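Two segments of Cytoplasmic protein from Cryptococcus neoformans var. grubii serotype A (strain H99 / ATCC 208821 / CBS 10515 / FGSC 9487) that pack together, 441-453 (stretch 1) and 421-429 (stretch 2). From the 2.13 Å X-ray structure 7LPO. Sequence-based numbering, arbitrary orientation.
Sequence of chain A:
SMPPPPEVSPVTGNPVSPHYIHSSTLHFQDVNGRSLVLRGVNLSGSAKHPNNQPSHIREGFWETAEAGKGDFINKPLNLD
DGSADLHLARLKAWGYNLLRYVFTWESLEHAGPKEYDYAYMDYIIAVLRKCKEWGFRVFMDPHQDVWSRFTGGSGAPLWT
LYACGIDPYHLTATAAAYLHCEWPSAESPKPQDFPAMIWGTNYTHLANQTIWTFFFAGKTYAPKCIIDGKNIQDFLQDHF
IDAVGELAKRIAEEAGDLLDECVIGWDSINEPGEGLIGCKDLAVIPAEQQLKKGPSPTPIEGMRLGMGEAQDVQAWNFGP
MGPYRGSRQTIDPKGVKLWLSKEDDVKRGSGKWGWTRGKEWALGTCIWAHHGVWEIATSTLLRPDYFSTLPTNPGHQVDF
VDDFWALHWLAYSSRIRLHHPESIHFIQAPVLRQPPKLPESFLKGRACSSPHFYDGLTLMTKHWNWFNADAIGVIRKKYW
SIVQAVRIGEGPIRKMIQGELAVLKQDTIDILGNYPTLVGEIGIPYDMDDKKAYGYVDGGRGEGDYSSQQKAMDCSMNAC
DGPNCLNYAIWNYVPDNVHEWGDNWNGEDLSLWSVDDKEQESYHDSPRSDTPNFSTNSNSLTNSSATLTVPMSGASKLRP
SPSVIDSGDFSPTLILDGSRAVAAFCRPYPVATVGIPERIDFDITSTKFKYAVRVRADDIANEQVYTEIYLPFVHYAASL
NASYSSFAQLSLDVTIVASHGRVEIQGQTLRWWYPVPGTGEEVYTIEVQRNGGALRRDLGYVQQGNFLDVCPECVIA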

ATOM      1  N   SER A 441      -2.415  14.120 -22.030  1.00 30.94           N
ATOM      2  CA  SER A 441      -3.842  14.351 -22.227  1.00 29.32           C
ATOM      3  C   SER A 441      -4.669  13.787 -21.078  1.00 32.03           C
ATOM      4  O   SER A 441      -5.832  14.171 -20.919  1.00 34.62           O
ATOM      5  CB  SER A 441      -4.315  13.738 -23.553  1.00 27.60           C
ATOM      6  OG  SER A 441      -3.794  12.436 -23.753  1.00 27.17           O
ATOM      7  N   PHE A 442      -4.102  12.878 -20.283  1.00 30.03           N
ATOM      8  CA  PHE A 442      -4.757  12.356 -19.089  1.00 26.01           C
ATOM      9  C   PHE A 442      -4.118  12.848 -17.798  1.00 23.07           C
ATOM     10  O   PHE A 442      -4.822  13.056 -16.810  1.00 22.85           O
ATOM     11  CB  PHE A 442      -4.739  10.820 -19.096  1.00 24.88           C
ATOM     12  CG  PHE A 442      -5.677  10.207 -20.092  1.00 27.77           C
ATOM     13  CD1 PHE A 442      -5.437  10.322 -21.448  1.00 28.33           C
ATOM     14  CD2 PHE A 442      -6.797   9.506 -19.670  1.00 30.36           C
ATOM     15  CE1 PHE A 442      -6.303   9.758 -22.367  1.00 30.39           C
ATOM     16  CE2 PHE A 442      -7.666   8.944 -20.579  1.00 32.24           C
ATOM     17  CZ  PHE A 442      -7.424   9.069 -21.929  1.00 32.54           C
ATOM     18  N   LEU A 443      -2.799  13.026 -17.777  1.00 22.19           N
ATOM     19  CA  LEU A 443      -2.148  13.561 -16.585  1.00 21.91           C
ATOM     20  C   LEU A 443      -2.521  15.023 -16.369  1.00 22.92           C
ATOM     21  O   LEU A 443      -2.899  15.420 -15.260  1.00 20.94           O
ATOM     22  CB  LEU A 443      -0.638  13.411 -16.712  1.00 21.36           C
ATOM     23  CG  LEU A 443      -0.080  11.991 -16.724  1.00 22.39           C
ATOM     24  CD1 LEU A 443       1.426  12.029 -16.897  1.00 23.73           C
ATOM     25  CD2 LEU A 443      -0.461  11.271 -15.454  1.00 23.11           C
ATOM     26  N   LYS A 444      -2.393  15.840 -17.422  1.00 25.10           N
ATOM     27  CA  LYS A 444      -2.810  17.239 -17.414  1.00 23.88           C
ATOM     28  C   LYS A 444      -2.135  18.022 -16.293  1.00 21.30           C
ATOM     29  O   LYS A 444      -2.758  18.859 -15.641  1.00 23.30           O
ATOM     30  CB  LYS A 444      -4.332  17.352 -17.309  1.00 25.54           C
ATOM     31  CG  LYS A 444      -5.096  16.868 -18.536  1.00 26.59           C
ATOM     32  CD  LYS A 444      -6.592  17.234 -18.442  1.00 29.59           C
ATOM     33  CE  LYS A 444      -7.362  16.777 -19.679  1.00 34.95           C
ATOM     34  NZ  LYS A 444      -8.841  16.925 -19.527  1.00 38.15           N
ATOM     35  N   GLY A 445      -0.854  17.741 -16.063  1.00 19.19           N
ATOM     36  CA  GLY A 445      -0.072  18.501 -15.108  1.00 16.83           C
ATOM     37  C   GLY A 445      -0.519  18.383 -13.673  1.00 16.69           C
ATOM     38  O   GLY A 445      -0.256  19.281 -12.870  1.00 18.61           O
ATOM     39  N   ARG A 446      -1.174  17.287 -13.312  1.00 14.56           N
ATOM     40  CA  ARG A 446      -1.676  17.157 -11.948  1.00 15.54           C
ATOM     41  C   ARG A 446      -1.593  15.682 -11.548  1.00 15.70           C
ATOM     42  O   ARG A 446      -2.595  14.960 -11.507  1.00 15.00           O
ATOM     43  CB  ARG A 446      -3.102  17.692 -11.826  1.00 16.29           C
ATOM     44  CG  ARG A 446      -3.555  17.865 -10.400  1.00 16.63           C
ATOM     45  CD  ARG A 446      -4.398  19.126 -10.220  1.00 17.49           C
ATOM     46  NE  ARG A 446      -4.846  19.224  -8.834  1.00 17.83           N
ATOM     47  CZ  ARG A 446      -4.073  19.646  -7.840  1.00 17.67           C
ATOM     48  NH1 ARG A 446      -2.831  20.035  -8.102  1.00 17.32           N
ATOM     49  NH2 ARG A 446      -4.539  19.686  -6.599  1.00 17.86           N
ATOM     50  N   ALA A 447      -0.379  15.251 -11.210  1.00 13.96           N
ATOM     51  CA  ALA A 447      -0.119  13.850 -10.932  1.00 13.97           C
ATOM     52  C   ALA A 447       1.053  13.726  -9.969  1.00 13.97           C
ATOM     53  O   ALA A 447       1.791  14.677  -9.728  1.00 13.96           O
ATOM     54  CB  ALA A 447       0.161  13.078 -12.228  1.00 14.00           C
ATOM     55  N   CYS A 448       1.215  12.520  -9.429  1.00 17.93           N
ATOM     56  CA  CYS A 448       2.255  12.212  -8.456  1.00 19.43           C
ATOM     57  C   CYS A 448       2.482  10.711  -8.514  1.00 17.08           C
ATOM     58  O   CYS A 448       1.524   9.940  -8.516  1.00 22.05           O
ATOM     59  CB  CYS A 448       1.839  12.650  -7.039  1.00 22.43           C
ATOM     60  SG  CYS A 448       2.967  12.154  -5.691  1.00 23.17           S
ATOM     61  N   SER A 449       3.736  10.302  -8.583  1.00 14.16           N
ATOM     62  CA  SER A 449       4.086   8.890  -8.576  1.00 18.38           C
ATOM     63  C   SER A 449       3.980   8.371  -7.149  1.00 19.73           C
ATOM     64  O   SER A 449       4.436   9.032  -6.211  1.00 21.20           O
ATOM     65  CB  SER A 449       5.504   8.708  -9.123  1.00 22.60           C
ATOM     66  OG  SER A 449       5.828   7.337  -9.233  1.00 27.85           O
ATOM     67  N   SER A 450       3.367   7.201  -6.971  1.00 18.67           N
ATOM     68  CA  SER A 450       3.077   6.674  -5.635  1.00 19.26           C
ATOM     69  C   SER A 450       3.502   5.217  -5.513  1.00 16.20           C
ATOM     70  O   SER A 450       2.696   4.351  -5.169  1.00 16.18           O
ATOM     71  CB  SER A 450       1.592   6.840  -5.309  1.00 25.27           C
ATOM     72  OG  SER A 450       0.756   6.119  -6.208  1.00 30.09           O
ATOM     73  N   PRO A 451       4.778   4.917  -5.724  1.00 16.10           N
ATOM     74  CA  PRO A 451       5.247   3.545  -5.505  1.00 18.40           C
ATOM     75  C   PRO A 451       5.222   3.177  -4.027  1.00 19.60           C
ATOM     76  O   PRO A 451       5.195   4.028  -3.134  1.00 18.83           O
ATOM     77  CB  PRO A 451       6.680   3.574  -6.040  1.00 19.44           C
ATOM     78  CG  PRO A 451       7.144   4.981  -5.695  1.00 17.40           C
ATOM     79  CD  PRO A 451       5.899   5.860  -5.902  1.00 15.61           C
ATOM     80  N   HIS A 452       5.235   1.873  -3.773  1.00 19.83           N
ATOM     81  CA  HIS A 452       5.461   1.350  -2.436  1.00 17.59           C
ATOM     82  C   HIS A 452       6.900   0.863  -2.321  1.00 18.05           C
ATOM     83  O   HIS A 452       7.531   0.494  -3.314  1.00 19.43           O
ATOM     84  CB  HIS A 452       4.489   0.215  -2.112  1.00 16.99           C
ATOM     85  CG  HIS A 452       3.048   0.615  -2.209  1.00 18.86           C
ATOM     86  ND1 HIS A 452       2.017  -0.285  -2.063  1.00 19.02           N
ATOM     87  CD2 HIS A 452       2.467   1.819  -2.434  1.00 19.25           C
ATOM     88  CE1 HIS A 452       0.864   0.342  -2.205  1.00 19.25           C
ATOM     89  NE2 HIS A 452       1.108   1.621  -2.426  1.00 18.80           N
ATOM     90  N   PHE A 453       7.432   0.900  -1.104  1.00 17.53           N
ATOM     91  CA  PHE A 453       8.740   0.322  -0.843  1.00 16.48           C
ATOM     92  C   PHE A 453       8.764  -0.310   0.535  1.00 15.48           C
ATOM     93  O   PHE A 453       8.397   0.335   1.521  1.00 16.55           O
ATOM     94  CB  PHE A 453       9.867   1.348  -0.921  1.00 18.42           C
ATOM     95  CG  PHE A 453      11.204   0.760  -0.590  1.00 22.01           C
ATOM     96  CD1 PHE A 453      11.966   0.157  -1.573  1.00 22.51           C
ATOM     97  CD2 PHE A 453      11.683   0.765   0.708  1.00 24.12           C
ATOM     98  CE1 PHE A 453      13.190  -0.413  -1.272  1.00 22.23           C
ATOM     99  CE2 PHE A 453      12.911   0.196   1.005  1.00 24.29           C
ATOM    100  CZ  PHE A 453      13.656  -0.398   0.008  1.00 22.45           C
TER
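Stretch 2 (421-429) PESIHFIQA

Stretch 2 lies beside stretch 1 as a parallel β-strand: residues 424-427 run next to 447-449, the two axes 18° apart in direction and 4.6 Å apart at closest approach. Before pairing, stretch 1 has to finish a helix and turn. Lys-444 leaves helical geometry with positive phi, Gly-445 follows with positive phi as well, and the type I' turn from Leu-443 to Arg-446 is closed by Arg-446 N donating to Leu-443 O at 3.2 Å.

The register sets Ala-447 beside His-425, Cys-448 beside Phe-426 and Ser-449 beside Ile-427, with CA atoms 4.5, 4.9 and 4.8 Å apart. As in any parallel pair, each strand offers its N-H and C=O groups on alternate residues. His-425 N donates to Arg-446 O (3.2 Å), and His-425 O accepts from Cys-448 N (2.9 Å), so one residue of stretch 2 straddles Ala-447. Cys-448 O then accepts from Ile-427 N (2.8 Å), and Ile-427 O from Ser-450 N (2.9 Å), carrying the ladder one residue beyond the strand of stretch 1. Between these bonds, Phe-426 CA comes within 3.2 Å of Cys-448 O and Ala-447 CA within 3.3 Å of His-425 O, both CA-H...O contacts.

Arg-446 extends the polar pairing ahead of the strands. Its NE donates to Glu-422 O at 2.6 Å, near the guanidinium plane, while Ile-424 CG1 covers one face of the group, 3.5 Å from Arg-446 CZ. NH1 and NH2 are satisfied elsewhere in the structure. The Glu-422 carboxylate supplies charge alone: its OE1 stays 4.2 Å from Arg-446 NE, well out of the guanidinium plane.

Two waters add to this: one serves Phe-442 O, and the other gives Ile-427 O a second donor. The first donates to Phe-442 O (2.9 Å) and also hydrogen-bonds His-425 NE2 (2.9 Å), tying the helix end to the imidazole. The second donates to Ile-427 O (3.2 Å), already used by Ser-450 N, and joins it to Ser-449 OG (2.7 Å).

Side chains divide by sheet face. With Ala-447 and His-425 points Ile-427, whose CD1 meets Leu-443 CD2 at 3.5 Å and Ala-447 CB at 3.8 Å. On the other face, Cys-448 SG lies 3.8 Å from Phe-426 CE1, oblique to the ring. Past the strands, Gln-428 OE1 sits over one face of the His-452 ring, 3.1 Å from His-452 CE1, and finds its hydrogen bond elsewhere. The rule is economical: backbone pairs with backbone, one arginine and one water serve the carbonyls of Glu-422 and Phe-442, outside the ladder, while a second water shares Ile-427 O with Ser-450 N.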

ATOM      1  N   PRO A 421     -12.794  17.070 -10.438  1.00 18.13           N
ATOM      2  CA  PRO A 421     -12.101  17.692 -11.579  1.00 17.26           C
ATOM      3  C   PRO A 421     -10.658  18.061 -11.312  1.00 17.54           C
ATOM      4  O   PRO A 421      -9.848  18.000 -12.243  1.00 19.02           O
ATOM      5  CB  PRO A 421     -12.942  18.945 -11.867  1.00 16.98           C
ATOM      6  CG  PRO A 421     -14.299  18.634 -11.327  1.00 18.40           C
ATOM      7  CD  PRO A 421     -14.084  17.722 -10.143  1.00 19.23           C
ATOM      8  N   GLU A 422     -10.313  18.470 -10.092  1.00 20.60           N
ATOM      9  CA  GLU A 422      -8.952  18.872  -9.755  1.00 22.62           C
ATOM     10  C   GLU A 422      -8.149  17.747  -9.105  1.00 22.34           C
ATOM     11  O   GLU A 422      -7.143  18.014  -8.434  1.00 22.47           O
ATOM     12  CB  GLU A 422      -8.976  20.082  -8.820  1.00 26.15           C
ATOM     13  CG  GLU A 422      -9.684  21.300  -9.371  1.00 29.68           C
ATOM     14  CD  GLU A 422      -8.941  21.930 -10.528  1.00 32.48           C
ATOM     15  OE1 GLU A 422      -7.819  21.474 -10.845  1.00 30.19           O
ATOM     16  OE2 GLU A 422      -9.486  22.876 -11.129  1.00 36.32           O
ATOM     17  N   SER A 423      -8.568  16.500  -9.289  1.00 20.90           N
ATOM     18  CA  SER A 423      -7.923  15.404  -8.586  1.00 21.61           C
ATOM     19  C   SER A 423      -6.477  15.236  -9.029  1.00 18.32           C
ATOM     20  O   SER A 423      -6.155  15.277 -10.220  1.00 18.54           O
ATOM     21  CB  SER A 423      -8.676  14.096  -8.817  1.00 27.03           C
ATOM     22  OG  SER A 423      -7.972  13.015  -8.220  1.00 31.38           O
ATOM     23  N   ILE A 424      -5.604  15.030  -8.054  1.00 17.86           N
ATOM     24  CA  ILE A 424      -4.260  14.552  -8.330  1.00 15.97           C
ATOM     25  C   ILE A 424      -4.337  13.057  -8.603  1.00 15.46           C
ATOM     26  O   ILE A 424      -4.943  12.306  -7.832  1.00 16.70           O
ATOM     27  CB  ILE A 424      -3.317  14.864  -7.156  1.00 16.71           C
ATOM     28  CG1 ILE A 424      -3.160  16.382  -6.992  1.00 16.68           C
ATOM     29  CG2 ILE A 424      -1.961  14.236  -7.390  1.00 15.89           C
ATOM     30  CD1 ILE A 424      -2.461  16.799  -5.712  1.00 17.11           C
ATOM     31  N   HIS A 425      -3.753  12.628  -9.717  1.00 16.94           N
ATOM     32  CA  HIS A 425      -3.617  11.208 -10.012  1.00 14.65           C
ATOM     33  C   HIS A 425      -2.372  10.674  -9.315  1.00 14.66           C
ATOM     34  O   HIS A 425      -1.240  11.020  -9.685  1.00 14.66           O
ATOM     35  CB  HIS A 425      -3.529  10.983 -11.514  1.00 15.82           C
ATOM     36  CG  HIS A 425      -4.822  11.193 -12.228  1.00 15.88           C
ATOM     37  ND1 HIS A 425      -6.039  10.876 -11.664  1.00 17.19           N
ATOM     38  CD2 HIS A 425      -5.090  11.698 -13.454  1.00 17.08           C
ATOM     39  CE1 HIS A 425      -7.003  11.167 -12.520  1.00 18.65           C
ATOM     40  NE2 HIS A 425      -6.454  11.666 -13.614  1.00 18.24           N
ATOM     41  N   PHE A 426      -2.579   9.855  -8.286  1.00 13.97           N
ATOM     42  CA  PHE A 426      -1.493   9.151  -7.622  1.00 14.44           C
ATOM     43  C   PHE A 426      -1.289   7.842  -8.363  1.00 14.04           C
ATOM     44  O   PHE A 426      -2.124   6.931  -8.284  1.00 15.51           O
ATOM     45  CB  PHE A 426      -1.803   8.943  -6.145  1.00 14.21           C
ATOM     46  CG  PHE A 426      -1.735  10.215  -5.332  1.00 16.56           C
ATOM     47  CD1 PHE A 426      -0.548  10.628  -4.772  1.00 13.94           C
ATOM     48  CD2 PHE A 426      -2.864  11.001  -5.150  1.00 14.74           C
ATOM     49  CE1 PHE A 426      -0.480  11.787  -4.036  1.00 13.92           C
ATOM     50  CE2 PHE A 426      -2.812  12.167  -4.399  1.00 13.91           C
ATOM     51  CZ  PHE A 426      -1.621  12.560  -3.842  1.00 13.90           C
ATOM     52  N   ILE A 427      -0.197   7.768  -9.112  1.00 18.33           N
ATOM     53  CA  ILE A 427       0.033   6.699 -10.074  1.00 19.50           C
ATOM     54  C   ILE A 427       0.847   5.612  -9.391  1.00 16.89           C
ATOM     55  O   ILE A 427       2.031   5.803  -9.094  1.00 16.09           O
ATOM     56  CB  ILE A 427       0.734   7.224 -11.331  1.00 22.36           C
ATOM     57  CG1 ILE A 427      -0.204   8.183 -12.077  1.00 27.36           C
ATOM     58  CG2 ILE A 427       1.147   6.073 -12.223  1.00 21.74           C
ATOM     59  CD1 ILE A 427       0.495   9.357 -12.676  1.00 32.97           C
ATOM     60  N   GLN A 428       0.214   4.475  -9.138  1.00 16.61           N
ATOM     61  CA  GLN A 428       0.844   3.345  -8.465  1.00 17.40           C
ATOM     62  C   GLN A 428       1.007   2.247  -9.502  1.00 18.17           C
ATOM     63  O   GLN A 428       0.098   1.445  -9.722  1.00 18.49           O
ATOM     64  CB  GLN A 428       0.018   2.853  -7.283  1.00 19.03           C
ATOM     65  CG  GLN A 428       0.795   1.948  -6.336  1.00 19.56           C
ATOM     66  CD  GLN A 428      -0.120   1.094  -5.477  1.00 19.73           C
ATOM     67  OE1 GLN A 428       0.153  -0.080  -5.232  1.00 19.36           O
ATOM     68  NE2 GLN A 428      -1.206   1.689  -5.003  1.00 19.25           N
ATOM     69  N   ALA A 429       2.172   2.224 -10.146  1.00 21.42           N
ATOM     70  CA  ALA A 429       2.502   1.145 -11.056  1.00 23.55           C
ATOM     71  C   ALA A 429       2.512  -0.180 -10.301  1.00 20.81           C
ATOM     72  O   ALA A 429       2.626  -0.204  -9.073  1.00 18.80           O
ATOM     73  CB  ALA A 429       3.864   1.386 -11.704  1.00 26.55           C
TER
HETATM   74  O   HOH W   1      -7.302  11.624 -16.417  1.00 24.47           O
HETATM   75  O   HOH W   2       4.731   5.428 -10.753  1.00 38.54           O